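Local coordinates for fimbrial structural subunit (Actinomyces naeslundii, PDB 3QDH), which forms the shaft of Actinomyces type 2 fimbriae and mediates interactions with streptococci and host cells during oral biofilm development, at residues T244-E252 with A267-V275. Sequence-based numbering, arbitrary orientation.
Sequences TARCYVLVE and AVTPVKIEV
Tyr-248 and Val-271 exchange two backbone hydrogen bonds at the middle of an antiparallel ladder of eight, which runs from Thr-244 and Val-275 at one end to Glu-252 and Ala-267 at the other. Arg-246 with Ile-273 and Leu-250 with Thr-269 are the other hydrogen-bonded pairs, each residue giving and taking one bond. The shortest, from Thr-269 N to Leu-250 O, spans 2.6 Å. Single bonds finish the ladder, from Val-275 N to Thr-244 O and from Glu-252 N to Ala-267 O. Between them CA-H...O contacts fill in, such as Ala-245 CA to Ile-273 O at 3.0 Å.

This hairpin belongs to the C-terminal SpaA-like prealbumin domain, the CnaB-type module of the pilin. Strand 268-274 pairs with strand 245-254, whose other edge bonds to strand 182-188.

Apolar packing differs on the two faces. On the face of Tyr-248, Leu-250, Val-271 and Ile-273, which packs against strands 154-165 and 220-230, the Tyr-248 ring crosses Ile-273 at about a right angle, its CD2 3.6 Å from CG1, while Tyr-248 CB meets Val-271 CG2. With CG1 anti to its carbonyl carbon (chi1 -52°), Ile-273 sets that branch beside the ring. Leu-226 touches both residues, and the tyrosine hydroxyl hydrogen-bonds to Phe-227 O.

On the face of Val-249, Val-251 and Val-268, the last valine spreads its two methyls between the others: CG1 presses on Val-249 CG1 at a tight 3.5 Å, and CG2 lies alongside Val-251 CG2. Further along this face, Glu-274 bends at chi2 and lays its chain against the Ala-245 methyl, OE2 3.6 Å from CB. Cys-247, between these two groups, is tied by a disulfide to Cys-196.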
# COMPACT_ATOMS: atom_id res chain seq x y z
N THR A 244 5.21 -14.02 8.14
CA THR A 244 4.40 -14.60 7.07
C THR A 244 2.98 -14.88 7.54
O THR A 244 2.18 -15.48 6.82
CB THR A 244 5.01 -15.92 6.55
OG1 THR A 244 5.31 -16.77 7.67
CG2 THR A 244 6.28 -15.67 5.74
N ALA A 245 2.67 -14.44 8.76
CA ALA A 245 1.34 -14.60 9.36
C ALA A 245 1.09 -13.47 10.35
O ALA A 245 2.02 -12.99 10.99
CB ALA A 245 1.21 -15.96 10.05
N ARG A 246 -0.17 -13.05 10.48
CA ARG A 246 -0.56 -11.99 11.42
C ARG A 246 -1.91 -12.31 12.07
O ARG A 246 -2.81 -12.86 11.42
CB ARG A 246 -0.62 -10.63 10.72
CG ARG A 246 -0.72 -9.44 11.67
CD ARG A 246 -1.01 -8.13 10.95
NE ARG A 246 -1.49 -7.09 11.86
CZ ARG A 246 -0.82 -6.00 12.21
NH1 ARG A 246 0.39 -5.75 11.72
NH2 ARG A 246 -1.37 -5.14 13.06
N CYS A 247 -2.05 -11.95 13.35
CA CYS A 247 -3.27 -12.18 14.12
C CYS A 247 -4.28 -11.04 13.98
O CYS A 247 -3.91 -9.85 14.00
CB CYS A 247 -2.97 -12.36 15.61
SG CYS A 247 -1.87 -13.72 16.04
N TYR A 248 -5.55 -11.42 13.87
CA TYR A 248 -6.67 -10.50 13.95
C TYR A 248 -7.71 -11.06 14.92
O TYR A 248 -7.61 -12.21 15.37
CB TYR A 248 -7.30 -10.30 12.57
CG TYR A 248 -6.50 -9.43 11.62
CD1 TYR A 248 -6.79 -8.07 11.50
CD2 TYR A 248 -5.48 -9.96 10.84
CE1 TYR A 248 -6.08 -7.26 10.62
CE2 TYR A 248 -4.75 -9.16 9.96
CZ TYR A 248 -5.06 -7.81 9.86
OH TYR A 248 -4.37 -6.99 9.00
N VAL A 249 -8.71 -10.24 15.25
CA VAL A 249 -9.78 -10.63 16.17
C VAL A 249 -11.15 -10.48 15.50
O VAL A 249 -11.54 -9.38 15.09
CB VAL A 249 -9.72 -9.82 17.49
CG1 VAL A 249 -10.91 -10.15 18.39
CG2 VAL A 249 -8.41 -10.09 18.23
N LEU A 250 -11.85 -11.60 15.37
CA LEU A 250 -13.19 -11.62 14.77
C LEU A 250 -14.27 -11.58 15.85
O LEU A 250 -14.24 -12.37 16.79
CB LEU A 250 -13.35 -12.87 13.89
CG LEU A 250 -14.61 -12.99 13.03
CD1 LEU A 250 -14.65 -11.91 11.95
CD2 LEU A 250 -14.69 -14.38 12.40
N VAL A 251 -15.20 -10.64 15.71
CA VAL A 251 -16.28 -10.45 16.68
C VAL A 251 -17.63 -10.65 16.00
O VAL A 251 -17.93 -9.98 15.01
CB VAL A 251 -16.22 -9.04 17.33
CG1 VAL A 251 -17.41 -8.81 18.27
CG2 VAL A 251 -14.91 -8.85 18.08
N GLU A 252 -18.44 -11.57 16.52
CA GLU A 252 -19.82 -11.73 16.05
C GLU A 252 -20.71 -10.65 16.67
O GLU A 252 -20.78 -10.52 17.90
CB GLU A 252 -20.36 -13.14 16.35
CG GLU A 252 -21.56 -13.51 15.47
CD GLU A 252 -22.22 -14.84 15.83
OE1 GLU A 252 -21.62 -15.67 16.56
OE2 GLU A 252 -23.36 -15.06 15.37
N ALA A 267 -18.40 -14.72 21.78
CA ALA A 267 -18.62 -14.22 20.42
C ALA A 267 -17.35 -13.65 19.77
O ALA A 267 -17.42 -13.03 18.70
CB ALA A 267 -19.73 -13.18 20.42
N VAL A 268 -16.20 -13.87 20.41
CA VAL A 268 -14.91 -13.35 19.94
C VAL A 268 -13.97 -14.48 19.51
O VAL A 268 -13.69 -15.39 20.29
CB VAL A 268 -14.23 -12.45 21.02
CG1 VAL A 268 -12.82 -12.05 20.59
CG2 VAL A 268 -15.08 -11.21 21.32
N THR A 269 -13.49 -14.42 18.27
CA THR A 269 -12.63 -15.47 17.71
C THR A 269 -11.29 -14.90 17.21
O THR A 269 -11.27 -14.00 16.37
CB THR A 269 -13.35 -16.23 16.56
OG1 THR A 269 -14.61 -16.72 17.03
CG2 THR A 269 -12.50 -17.40 16.06
N PRO A 270 -10.17 -15.43 17.74
CA PRO A 270 -8.84 -15.08 17.21
C PRO A 270 -8.59 -15.77 15.87
O PRO A 270 -8.83 -16.98 15.75
CB PRO A 270 -7.88 -15.63 18.27
CG PRO A 270 -8.73 -15.93 19.48
CD PRO A 270 -10.06 -16.30 18.93
N VAL A 271 -8.11 -15.02 14.88
CA VAL A 271 -7.82 -15.59 13.56
C VAL A 271 -6.37 -15.31 13.10
O VAL A 271 -5.89 -14.19 13.20
CB VAL A 271 -8.83 -15.12 12.47
CG1 VAL A 271 -10.22 -15.71 12.74
CG2 VAL A 271 -8.90 -13.60 12.38
N LYS A 272 -5.72 -16.36 12.60
CA LYS A 272 -4.34 -16.28 12.10
C LYS A 272 -4.34 -16.23 10.57
O LYS A 272 -4.63 -17.22 9.90
CB LYS A 272 -3.52 -17.48 12.60
CG LYS A 272 -2.04 -17.49 12.18
CD LYS A 272 -1.29 -18.69 12.75
CE LYS A 272 -1.61 -19.99 12.00
NZ LYS A 272 -1.22 -21.23 12.76
N ILE A 273 -4.01 -15.05 10.04
CA ILE A 273 -3.97 -14.82 8.59
C ILE A 273 -2.57 -15.12 8.05
O ILE A 273 -1.59 -14.56 8.53
CB ILE A 273 -4.35 -13.35 8.24
CG1 ILE A 273 -5.69 -12.95 8.88
CG2 ILE A 273 -4.34 -13.11 6.73
CD1 ILE A 273 -6.90 -13.81 8.50
N GLU A 274 -2.49 -15.99 7.05
CA GLU A 274 -1.21 -16.42 6.49
C GLU A 274 -1.09 -16.05 5.02
O GLU A 274 -2.09 -15.84 4.34
CB GLU A 274 -1.00 -17.93 6.70
CG GLU A 274 -1.07 -18.36 8.16
CD GLU A 274 -0.16 -19.54 8.48
OE1 GLU A 274 -0.23 -20.56 7.76
OE2 GLU A 274 0.62 -19.44 9.46
N VAL A 275 0.15 -15.97 4.53
CA VAL A 275 0.43 -15.52 3.16
C VAL A 275 -0.03 -16.57 2.16
O VAL A 275 0.49 -17.68 2.13
CB VAL A 275 1.94 -15.21 2.94
CG1 VAL A 275 2.17 -14.61 1.56
CG2 VAL A 275 2.45 -14.25 3.98